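Local coordinates for protein hydrazine synthase subunit alpha (PDB 5C2V) that catalyses, within the hydrazine synthase complex of anaerobic ammonium oxidation, the condensation of hydroxylamine with ammonia to hydrazine, at residues Q466-V471 against N769-D774; D645-I650 against A765-I770; K706-S711 against E759-G764. All blocks are in the same frame, centred on the assembly; numbering follows the deposited sequence.

Contact 1. Residues Q466-V471 against N769-D774. With CA (calcium ion), chain Z.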
loop_
_atom_site.group_PDB
_atom_site.type_symbol
_atom_site.label_atom_id
_atom_site.label_comp_id
_atom_site.label_asym_id
_atom_site.label_seq_id
_atom_site.Cartn_x
_atom_site.Cartn_y
_atom_site.Cartn_z
ATOM N N GLN D 466 5.148 26.322 -10.579
ATOM C CA GLN D 466 4.136 26.965 -9.744
ATOM C C GLN D 466 2.744 26.394 -9.991
ATOM O O GLN D 466 2.252 26.396 -11.119
ATOM C CB GLN D 466 4.113 28.475 -9.980
ATOM C CG GLN D 466 3.056 29.204 -9.165
ATOM C CD GLN D 466 2.999 30.687 -9.473
ATOM O OE1 GLN D 466 3.893 31.234 -10.117
ATOM N NE2 GLN D 466 1.942 31.346 -9.011
ATOM N N GLY D 467 2.115 25.903 -8.929
ATOM C CA GLY D 467 0.757 25.399 -9.012
ATOM C C GLY D 467 -0.277 26.489 -9.211
ATOM O O GLY D 467 -0.315 27.466 -8.462
ATOM N N TYR D 468 -1.122 26.319 -10.223
ATOM C CA TYR D 468 -2.219 27.247 -10.463
ATOM C C TYR D 468 -3.493 26.730 -9.812
ATOM O O TYR D 468 -3.879 25.578 -10.016
ATOM C CB TYR D 468 -2.448 27.455 -11.961
ATOM C CG TYR D 468 -1.254 27.996 -12.712
ATOM C CD1 TYR D 468 -0.290 28.765 -12.070
ATOM C CD2 TYR D 468 -1.092 27.739 -14.067
ATOM C CE1 TYR D 468 0.802 29.259 -12.759
ATOM C CE2 TYR D 468 -0.005 28.229 -14.762
ATOM C CZ TYR D 468 0.939 28.987 -14.105
ATOM O OH TYR D 468 2.022 29.476 -14.798
ATOM N N GLN D 469 -4.140 27.582 -9.026
ATOM C CA GLN D 469 -5.401 27.222 -8.398
ATOM C C GLN D 469 -6.457 27.000 -9.472
ATOM O O GLN D 469 -6.443 27.662 -10.509
ATOM C CB GLN D 469 -5.849 28.309 -7.420
ATOM C CG GLN D 469 -7.064 27.939 -6.586
ATOM C CD GLN D 469 -6.782 26.825 -5.594
ATOM O OE1 GLN D 469 -6.357 27.077 -4.466
ATOM N NE2 GLN D 469 -7.025 25.587 -6.006
ATOM N N CYS D 470 -7.372 26.070 -9.225
ATOM C CA CYS D 470 -8.398 25.766 -10.210
ATOM C C CYS D 470 -9.630 26.620 -9.958
ATOM O O CYS D 470 -10.349 26.425 -8.976
ATOM C CB CYS D 470 -8.760 24.279 -10.169
ATOM S SG CYS D 470 -10.029 23.781 -11.355
ATOM N N VAL D 471 -9.871 27.563 -10.861
ATOM C CA VAL D 471 -11.018 28.453 -10.753
ATOM C C VAL D 471 -11.851 28.396 -12.030
ATOM O O VAL D 471 -11.402 28.775 -13.113
ATOM C CB VAL D 471 -10.583 29.910 -10.447
ATOM C CG1 VAL D 471 -10.066 30.015 -9.020
ATOM C CG2 VAL D 471 -9.515 30.387 -11.426
ATOM N N ASN D 769 -4.039 24.004 -19.541
ATOM C CA ASN D 769 -3.146 24.555 -18.532
ATOM C C ASN D 769 -3.390 26.038 -18.281
ATOM O O ASN D 769 -2.693 26.662 -17.484
ATOM C CB ASN D 769 -1.686 24.316 -18.918
ATOM C CG ASN D 769 -1.017 23.273 -18.040
ATOM O OD1 ASN D 769 -1.452 23.024 -16.913
ATOM N ND2 ASN D 769 0.046 22.661 -18.547
ATOM N N ILE D 770 -4.372 26.598 -18.980
ATOM C CA ILE D 770 -4.742 27.994 -18.790
ATOM C C ILE D 770 -5.980 28.089 -17.904
ATOM O O ILE D 770 -7.081 27.759 -18.341
ATOM C CB ILE D 770 -5.015 28.694 -20.135
ATOM C CG1 ILE D 770 -3.808 28.554 -21.064
ATOM C CG2 ILE D 770 -5.361 30.160 -19.914
ATOM C CD1 ILE D 770 -4.027 29.133 -22.445
ATOM N N PRO D 771 -5.799 28.546 -16.654
ATOM C CA PRO D 771 -6.878 28.626 -15.660
ATOM C C PRO D 771 -8.089 29.418 -16.149
ATOM O O PRO D 771 -7.933 30.494 -16.725
ATOM C CB PRO D 771 -6.210 29.336 -14.479
ATOM C CG PRO D 771 -4.765 29.010 -14.620
ATOM C CD PRO D 771 -4.508 28.985 -16.098
ATOM N N GLY D 772 -9.282 28.877 -15.920
ATOM C CA GLY D 772 -10.509 29.520 -16.351
ATOM C C GLY D 772 -10.834 29.224 -17.802
ATOM O O GLY D 772 -10.017 28.652 -18.521
ATOM N N PRO D 773 -12.042 29.606 -18.241
ATOM C CA PRO D 773 -12.457 29.401 -19.633
ATOM C C PRO D 773 -11.644 30.247 -20.610
ATOM O O PRO D 773 -11.457 31.441 -20.380
ATOM C CB PRO D 773 -13.927 29.829 -19.629
ATOM C CG PRO D 773 -14.047 30.761 -18.471
ATOM C CD PRO D 773 -13.097 30.245 -17.435
ATOM N N ASP D 774 -11.168 29.627 -21.685
ATOM C CA ASP D 774 -10.400 30.336 -22.704
ATOM C C ASP D 774 -10.911 30.024 -24.108
ATOM O O ASP D 774 -11.920 29.337 -24.275
ATOM C CB ASP D 774 -8.913 29.993 -22.597
ATOM C CG ASP D 774 -8.666 28.507 -22.451
ATOM O OD1 ASP D 774 -8.741 27.784 -23.466
ATOM O OD2 ASP D 774 -8.385 28.066 -21.317
HETATM CA CA CA Z . -8.680 26.958 -19.320
HETATM O O HOH W 1 -8.959 27.281 -13.385
HETATM O O HOH W 2 -10.572 26.008 -20.461
HETATM O O HOH W 3 -9.146 25.692 -17.350
#
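Pro771 lies against Tyr468 and carries the apolar part of this contact, while Val471 and Gly772 meet largely through their backbones. The Pro771 CG atom sits 3.9 Å from Tyr468 CB and reaches the ring oblique to its plane, touching the CD2 side. With Tyr468 CG beside its own backbone N (chi1 -59°), the ring is carried to the loop, and the same CD2 edge comes 3.9 Å from Asn769 O, which lies in the plane of the ring. The phenol is tethered at its far end by a hydrogen bond between OH and Gln641 OE1.

Farther along, the two segments close to a CA separation of 5.7 Å between Val471 and Gly772. The carbonyl O of Val471 takes a CA-H...O contact from Gly772 CA at 3.4 Å. A water links the same two residues, accepting from Val471 N at 2.7 Å and from Gly772 N at 3.0 Å, so it satisfies a backbone N-H on both segments. The bridged Gly772 has a positive phi of 83°, which favours glycine, and its nitrogen faces this water while its carbonyl turns to the metal.

Segment 769-774 is a calcium-binding loop. Ile770 O, Gly772 O and Asp774 OD2 bind the ion, Asp768 OD1 from just upstream joins them, and two waters complete six ligands. With Pro771 between two of the ligating carbonyls, the residue that packs on Tyr468 belongs to the very turn folded round the calcium ion.

In the fold, 466-471 runs off the end of strand 461-467 of the middle-domain sheet, still pairing with neighbouring strand 503-510 through the backbone of Gln466 and Gly504, and meets the loop that follows helix 751-762 of the C-terminal heme domain.

Contact 2. Residues D645-I650 against A765-I770. With CA (calcium ion), chain Z.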
loop_
_atom_site.group_PDB
_atom_site.type_symbol
_atom_site.label_atom_id
_atom_site.label_comp_id
_atom_site.label_asym_id
_atom_site.label_seq_id
_atom_site.Cartn_x
_atom_site.Cartn_y
_atom_site.Cartn_z
ATOM N N ASP D 645 0.808 24.128 -22.759
ATOM C CA ASP D 645 -0.577 23.735 -22.986
ATOM C C ASP D 645 -0.664 22.788 -24.179
ATOM O O ASP D 645 -0.098 23.063 -25.236
ATOM C CB ASP D 645 -1.452 24.969 -23.214
ATOM C CG ASP D 645 -2.931 24.641 -23.240
ATOM O OD1 ASP D 645 -3.448 24.308 -24.328
ATOM O OD2 ASP D 645 -3.577 24.722 -22.174
ATOM N N PHE D 646 -1.372 21.676 -24.006
ATOM C CA PHE D 646 -1.423 20.631 -25.026
ATOM C C PHE D 646 -2.039 21.112 -26.338
ATOM O O PHE D 646 -1.596 20.726 -27.418
ATOM C CB PHE D 646 -2.201 19.419 -24.508
ATOM C CG PHE D 646 -2.203 18.254 -25.456
ATOM C CD1 PHE D 646 -1.129 17.382 -25.502
ATOM C CD2 PHE D 646 -3.279 18.028 -26.300
ATOM C CE1 PHE D 646 -1.125 16.308 -26.372
ATOM C CE2 PHE D 646 -3.281 16.957 -27.173
ATOM C CZ PHE D 646 -2.203 16.096 -27.209
ATOM N N ARG D 647 -3.060 21.954 -26.238
ATOM C CA ARG D 647 -3.771 22.437 -27.415
ATOM C C ARG D 647 -2.952 23.463 -28.191
ATOM O O ARG D 647 -2.910 23.439 -29.421
ATOM C CB ARG D 647 -5.113 23.042 -27.007
ATOM C CG ARG D 647 -5.932 22.146 -26.099
ATOM C CD ARG D 647 -6.897 22.957 -25.257
ATOM N NE ARG D 647 -6.196 23.846 -24.338
ATOM C CZ ARG D 647 -6.799 24.709 -23.529
ATOM N NH1 ARG D 647 -8.122 24.803 -23.524
ATOM N NH2 ARG D 647 -6.079 25.480 -22.726
ATOM N N ARG D 648 -2.309 24.366 -27.460
ATOM C CA ARG D 648 -1.539 25.448 -28.065
ATOM C C ARG D 648 -0.149 25.009 -28.524
ATOM O O ARG D 648 0.351 25.477 -29.546
ATOM C CB ARG D 648 -1.410 26.606 -27.075
ATOM C CG ARG D 648 -0.784 27.861 -27.657
ATOM C CD ARG D 648 0.247 28.439 -26.704
ATOM N NE ARG D 648 -0.296 28.646 -25.366
ATOM C CZ ARG D 648 0.448 28.814 -24.278
ATOM N NH1 ARG D 648 1.771 28.792 -24.367
ATOM N NH2 ARG D 648 -0.129 28.997 -23.098
ATOM N N ASP D 649 0.469 24.107 -27.767
ATOM C CA ASP D 649 1.876 23.775 -27.969
ATOM C C ASP D 649 2.101 22.402 -28.609
ATOM O O ASP D 649 2.650 22.307 -29.706
ATOM C CB ASP D 649 2.624 23.855 -26.634
ATOM C CG ASP D 649 2.566 25.242 -26.015
ATOM O OD1 ASP D 649 2.627 26.234 -26.772
ATOM O OD2 ASP D 649 2.452 25.343 -24.775
ATOM N N ILE D 650 1.687 21.346 -27.914
ATOM C CA ILE D 650 1.979 19.973 -28.331
ATOM C C ILE D 650 1.201 19.509 -29.569
ATOM O O ILE D 650 1.784 18.957 -30.512
ATOM C CB ILE D 650 1.691 18.983 -27.185
ATOM C CG1 ILE D 650 2.443 19.398 -25.917
ATOM C CG2 ILE D 650 2.063 17.565 -27.594
ATOM C CD1 ILE D 650 3.937 19.547 -26.111
ATOM N N ALA D 765 1.413 16.410 -17.647
ATOM C CA ALA D 765 0.737 16.057 -18.895
ATOM C C ALA D 765 -0.718 16.513 -18.930
ATOM O O ALA D 765 -1.614 15.729 -19.242
ATOM C CB ALA D 765 0.820 14.552 -19.131
ATOM N N GLN D 766 -0.948 17.783 -18.613
ATOM C CA GLN D 766 -2.296 18.334 -18.635
ATOM C C GLN D 766 -2.777 18.572 -20.062
ATOM O O GLN D 766 -2.063 18.306 -21.029
ATOM C CB GLN D 766 -2.363 19.644 -17.843
ATOM C CG GLN D 766 -2.095 19.504 -16.352
ATOM C CD GLN D 766 -0.616 19.463 -16.028
ATOM O OE1 GLN D 766 0.229 19.597 -16.913
ATOM N NE2 GLN D 766 -0.293 19.282 -14.752
ATOM N N TRP D 767 -4.000 19.076 -20.170
ATOM C CA TRP D 767 -4.624 19.421 -21.442
ATOM C C TRP D 767 -4.866 20.919 -21.461
ATOM O O TRP D 767 -4.327 21.649 -22.293
ATOM C CB TRP D 767 -5.932 18.647 -21.627
ATOM C CG TRP D 767 -6.938 19.296 -22.544
ATOM C CD1 TRP D 767 -7.934 20.161 -22.185
ATOM C CD2 TRP D 767 -7.083 19.085 -23.956
ATOM N NE1 TRP D 767 -8.666 20.526 -23.290
ATOM C CE2 TRP D 767 -8.167 19.878 -24.388
ATOM C CE3 TRP D 767 -6.393 18.315 -24.897
ATOM C CZ2 TRP D 767 -8.577 19.919 -25.720
ATOM C CZ3 TRP D 767 -6.802 18.361 -26.219
ATOM C CH2 TRP D 767 -7.883 19.156 -26.618
ATOM N N ASP D 768 -5.685 21.371 -20.517
ATOM C CA ASP D 768 -5.959 22.782 -20.368
ATOM C C ASP D 768 -5.114 23.296 -19.211
ATOM O O ASP D 768 -5.424 23.049 -18.047
ATOM C CB ASP D 768 -7.453 22.993 -20.106
ATOM C CG ASP D 768 -7.916 24.388 -20.434
ATOM O OD1 ASP D 768 -7.189 25.345 -20.113
ATOM O OD2 ASP D 768 -9.011 24.526 -21.017
ATOM N N ASN D 769 -4.039 24.004 -19.541
ATOM C CA ASN D 769 -3.146 24.555 -18.532
ATOM C C ASN D 769 -3.390 26.038 -18.281
ATOM O O ASN D 769 -2.693 26.662 -17.484
ATOM C CB ASN D 769 -1.686 24.316 -18.918
ATOM C CG ASN D 769 -1.017 23.273 -18.040
ATOM O OD1 ASN D 769 -1.452 23.024 -16.913
ATOM N ND2 ASN D 769 0.046 22.661 -18.547
ATOM N N ILE D 770 -4.372 26.598 -18.980
ATOM C CA ILE D 770 -4.742 27.994 -18.790
ATOM C C ILE D 770 -5.980 28.089 -17.904
ATOM O O ILE D 770 -7.081 27.759 -18.341
ATOM C CB ILE D 770 -5.015 28.694 -20.135
ATOM C CG1 ILE D 770 -3.808 28.554 -21.064
ATOM C CG2 ILE D 770 -5.361 30.160 -19.914
ATOM C CD1 ILE D 770 -4.027 29.133 -22.445
HETATM CA CA CA Z . -8.680 26.958 -19.320
HETATM O O HOH W 2 -10.572 26.008 -20.461
HETATM O O HOH W 3 -9.146 25.692 -17.350
#
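Arg647 and Trp767 form the dense part of this buried contact. The arginine CG lies over the indole face, 3.5 Å from the centroid of the six-membered ring and close to its normal, a CH-pi contact, with CD close to CE2. Beside it the Phe646 and Trp767 rings meet rim to rim, CD2 to CE3, their planes 35° apart.

Beyond the indole the Arg647 chain bends at chi3 (-64°), and its guanidinium serves three carboxylates. Asp645 is held at the edge, side-on, NE bonding to OD1 at 2.8 Å and NH2 to OD2 at 2.7 Å; Asp768 lies over one face, with a salt bridge from NH1 to OD2 of 2.7 Å; and NH1 also forms a salt bridge with Asp774 of the calcium loop. Arg647 would thereby offset the mutual repulsion of the acids, and Asp768 OD1 is also a calcium ligand.

Asp645 is at the same time the N-cap of helix 646-657 in the cytochrome c domain, its OD1 accepting weakly from the backbone nitrogens of Arg647 and Arg648. Its OD2 reaches the other segment, receiving Asn769 N at 2.8 Å in a nearly straight bond (170°), from the face of the carboxylate opposite to Arg647 NH2. A weak bond from Phe646 N to Trp767 O adds to the join. Two residues on from Asp768, Ile770 N closes an Asx turn on OD1.

Toward solvent the packing thins: the exposed Arg648 meets Ile770 only with the edge of its guanidinium, NH2 lying 4.0 Å from CD1.

Contact 3. Residues K706-S711 against E759-G764. With HEC (heme c), chain B.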
loop_
_atom_site.group_PDB
_atom_site.type_symbol
_atom_site.label_atom_id
_atom_site.label_comp_id
_atom_site.label_asym_id
_atom_site.label_seq_id
_atom_site.Cartn_x
_atom_site.Cartn_y
_atom_site.Cartn_z
ATOM N N LYS D 706 0.270 3.713 -21.117
ATOM C CA LYS D 706 1.043 3.084 -22.178
ATOM C C LYS D 706 2.207 3.972 -22.609
ATOM O O LYS D 706 3.368 3.575 -22.508
ATOM C CB LYS D 706 0.152 2.776 -23.386
ATOM C CG LYS D 706 -0.899 1.699 -23.155
ATOM C CD LYS D 706 -1.692 1.428 -24.428
ATOM C CE LYS D 706 -2.664 0.273 -24.248
ATOM N NZ LYS D 706 -3.393 -0.044 -25.509
ATOM N N TYR D 707 1.891 5.167 -23.101
ATOM C CA TYR D 707 2.919 6.073 -23.607
ATOM C C TYR D 707 3.353 7.212 -22.681
ATOM O O TYR D 707 4.307 7.923 -22.992
ATOM C CB TYR D 707 2.444 6.675 -24.930
ATOM C CG TYR D 707 1.978 5.637 -25.919
ATOM C CD1 TYR D 707 2.883 4.966 -26.726
ATOM C CD2 TYR D 707 0.631 5.319 -26.037
ATOM C CE1 TYR D 707 2.463 4.011 -27.627
ATOM C CE2 TYR D 707 0.201 4.366 -26.935
ATOM C CZ TYR D 707 1.121 3.715 -27.729
ATOM O OH TYR D 707 0.698 2.764 -28.626
ATOM N N VAL D 708 2.686 7.392 -21.545
ATOM C CA VAL D 708 2.948 8.584 -20.734
ATOM C C VAL D 708 2.966 8.327 -19.229
ATOM O O VAL D 708 2.026 7.761 -18.670
ATOM C CB VAL D 708 1.906 9.696 -21.028
ATOM C CG1 VAL D 708 1.912 10.752 -19.932
ATOM C CG2 VAL D 708 2.169 10.337 -22.386
ATOM N N ASN D 709 4.045 8.755 -18.581
ATOM C CA ASN D 709 4.121 8.753 -17.125
ATOM C C ASN D 709 4.130 10.184 -16.595
ATOM O O ASN D 709 5.122 10.891 -16.728
ATOM C CB ASN D 709 5.368 8.000 -16.652
ATOM C CG ASN D 709 5.311 6.517 -16.969
ATOM O OD1 ASN D 709 5.116 5.688 -16.079
ATOM N ND2 ASN D 709 5.480 6.175 -18.240
ATOM N N PRO D 710 3.013 10.620 -15.997
ATOM C CA PRO D 710 2.903 11.990 -15.484
ATOM C C PRO D 710 3.961 12.327 -14.432
ATOM O O PRO D 710 4.193 11.561 -13.496
ATOM C CB PRO D 710 1.496 12.022 -14.886
ATOM C CG PRO D 710 0.743 11.019 -15.693
ATOM C CD PRO D 710 1.726 9.909 -15.943
ATOM N N SER D 711 4.598 13.477 -14.630
ATOM C CA SER D 711 5.692 13.984 -13.802
ATOM C C SER D 711 6.907 13.059 -13.755
ATOM O O SER D 711 7.753 13.183 -12.870
ATOM C CB SER D 711 5.197 14.251 -12.376
ATOM O OG SER D 711 6.265 14.647 -11.530
ATOM N N GLU D 759 8.772 18.600 -21.314
ATOM C CA GLU D 759 8.255 19.555 -20.340
ATOM C C GLU D 759 6.783 19.306 -20.047
ATOM O O GLU D 759 6.360 19.339 -18.889
ATOM C CB GLU D 759 8.445 20.990 -20.836
ATOM C CG GLU D 759 9.853 21.527 -20.671
ATOM C CD GLU D 759 9.968 22.982 -21.080
ATOM O OE1 GLU D 759 9.289 23.386 -22.048
ATOM O OE2 GLU D 759 10.734 23.724 -20.429
ATOM N N TRP D 760 6.010 19.060 -21.100
ATOM C CA TRP D 760 4.586 18.783 -20.957
ATOM C C TRP D 760 4.340 17.587 -20.046
ATOM O O TRP D 760 3.498 17.645 -19.150
ATOM C CB TRP D 760 3.944 18.538 -22.324
ATOM C CG TRP D 760 2.549 17.996 -22.237
ATOM C CD1 TRP D 760 1.457 18.620 -21.704
ATOM C CD2 TRP D 760 2.094 16.720 -22.703
ATOM N NE1 TRP D 760 0.353 17.809 -21.805
ATOM C CE2 TRP D 760 0.717 16.638 -22.416
ATOM C CE3 TRP D 760 2.717 15.640 -23.334
ATOM C CZ2 TRP D 760 -0.047 15.517 -22.737
ATOM C CZ3 TRP D 760 1.958 14.530 -23.654
ATOM C CH2 TRP D 760 0.591 14.476 -23.355
ATOM N N ILE D 761 5.085 16.509 -20.269
ATOM C CA ILE D 761 4.929 15.307 -19.457
ATOM C C ILE D 761 5.387 15.530 -18.015
ATOM O O ILE D 761 4.712 15.115 -17.071
ATOM C CB ILE D 761 5.700 14.120 -20.061
ATOM C CG1 ILE D 761 5.166 13.802 -21.458
ATOM C CG2 ILE D 761 5.591 12.899 -19.168
ATOM C CD1 ILE D 761 5.778 12.571 -22.081
ATOM N N ASP D 762 6.526 16.194 -17.847
ATOM C CA ASP D 762 7.059 16.477 -16.516
ATOM C C ASP D 762 6.135 17.385 -15.706
ATOM O O ASP D 762 6.120 17.329 -14.476
ATOM C CB ASP D 762 8.448 17.109 -16.619
ATOM C CG ASP D 762 9.564 16.091 -16.488
ATOM O OD1 ASP D 762 9.272 14.877 -16.529
ATOM O OD2 ASP D 762 10.732 16.506 -16.348
ATOM N N LEU D 763 5.366 18.218 -16.402
ATOM C CA LEU D 763 4.414 19.116 -15.755
ATOM C C LEU D 763 3.160 18.389 -15.275
ATOM O O LEU D 763 2.312 18.978 -14.605
ATOM C CB LEU D 763 4.014 20.249 -16.703
ATOM C CG LEU D 763 4.969 21.437 -16.834
ATOM C CD1 LEU D 763 4.527 22.339 -17.970
ATOM C CD2 LEU D 763 5.038 22.214 -15.529
ATOM N N GLY D 764 3.046 17.109 -15.611
ATOM C CA GLY D 764 1.863 16.341 -15.267
ATOM C C GLY D 764 0.970 16.022 -16.453
ATOM O O GLY D 764 -0.106 15.450 -16.282
HETATM FE FE HEC B . 5.564 6.620 -34.887
HETATM C CHA HEC B . 5.549 3.434 -33.612
HETATM C CHB HEC B . 5.124 7.898 -31.733
HETATM C CHC HEC B . 5.695 9.841 -36.145
HETATM C CHD HEC B . 5.756 5.404 -38.099
HETATM N NA HEC B . 5.332 5.818 -33.027
HETATM C C1A HEC B . 5.436 4.475 -32.715
HETATM C C2A HEC B . 5.406 4.352 -31.271
HETATM C C3A HEC B . 5.289 5.578 -30.751
HETATM C C4A HEC B . 5.240 6.529 -31.844
HETATM C CMA HEC B . 5.220 5.922 -29.248
HETATM C CAA HEC B . 5.495 3.033 -30.473
HETATM C CBA HEC B . 4.098 2.452 -30.281
HETATM C CGA HEC B . 4.172 1.247 -29.380
HETATM O O1A HEC B . 3.148 0.919 -28.725
HETATM O O2A HEC B . 5.258 0.619 -29.306
HETATM N NB HEC B . 5.377 8.517 -34.096
HETATM C C1B HEC B . 5.317 8.812 -32.748
HETATM C C2B HEC B . 5.496 10.243 -32.595
HETATM C C3B HEC B . 5.644 10.776 -33.814
HETATM C C4B HEC B . 5.580 9.701 -34.780
HETATM C CMB HEC B . 5.490 11.007 -31.253
HETATM C CAB HEC B . 5.867 12.265 -34.165
HETATM C CBB HEC B . 7.292 12.698 -33.753
HETATM N NC HEC B . 5.704 7.465 -36.765
HETATM C C1C HEC B . 5.735 8.814 -37.060
HETATM C C2C HEC B . 5.943 8.964 -38.485
HETATM C C3C HEC B . 5.836 7.747 -39.037
HETATM C C4C HEC B . 5.766 6.775 -37.959
HETATM C CMC HEC B . 5.872 10.316 -39.228
HETATM C CAC HEC B . 5.912 7.407 -40.545
HETATM C CBC HEC B . 7.306 7.745 -41.122
HETATM N ND HEC B . 5.627 4.696 -35.724
HETATM C C1D HEC B . 5.743 4.458 -37.093
HETATM C C2D HEC B . 5.849 3.033 -37.303
HETATM C C3D HEC B . 5.796 2.393 -35.910
HETATM C C4D HEC B . 5.649 3.510 -34.988
HETATM C CMD HEC B . 5.998 2.304 -38.657
HETATM C CAD HEC B . 5.863 0.866 -35.636
HETATM C CBD HEC B . 6.660 0.467 -34.394
HETATM C CGD HEC B . 8.061 1.023 -34.416
HETATM O O1D HEC B . 8.671 1.131 -33.321
HETATM O O2D HEC B . 8.571 1.358 -35.515
#
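A Schellman motif finishes helix 751-762, and its Ile761 carbonyl is the point at which the loop 706-711 of the cytochrome c domain is fastened. Gly764 leaves helical geometry with a positive phi of 108°, a conformation that favours glycine. Its nitrogen turns back to Ile761 O at 3.0 Å, Ala765 N probably supplies the outer bond to Trp760 O, and Ser711 N donates to Ile761 O at 2.9 Å from the face of the carbonyl plane opposite to Gly764 N, so this carbonyl ties helix end and loop together. Ser711 CA adds a CA-H...O contact to Asp762 O at 3.4 Å.

Its hydroxyl engages elsewhere: Ser711 OG is hydrogen-bonded to Thr541 OG1. The carboxylate of Asp762, likewise, is in a salt bridge with Arg463 of the middle-domain strand 461-467.

Along the loop, carbon atoms meet backbone carbonyls: Ile761 CG2, anti to its backbone N, rests against Asn709 O, and Pro710 CB against Gly764 O. The apolar part is Val708 CG2, 4.3 Å from Ile761 CD1 and at a similar distance from Trp760 CZ3, oblique to the indole.

Before Val708 the chain reaches the heme of this domain, which Arg721 and Arg733 also hydrogen-bond; CBA of a propionate lies at the edge of the Tyr707 ring, in its plane, and Tyr707 OH donates to O1A at 3.1 Å.

In the fold
From the N terminus, past the propeller, the chain leaves strand 461-467 of the middle domain, and contact 1 closes the longest of the three loops by bringing 466-471 to 769-774 near the C terminus. Within it, contact 2 joins the start of helix 646-657 to 765-770, sharing Asn769 and Ile770 with contact 1. Innermost is contact 3, between 706-711 and the end of helix 751-762; none of the loops cross. Contacts 1 and 2 share the calcium ion and are joined by the Asp774-Arg647 salt bridge beside it, and Trp760 links contact 3 to contact 2. Together they connect the middle-domain sheet, the calcium loop and the C-terminal heme domain.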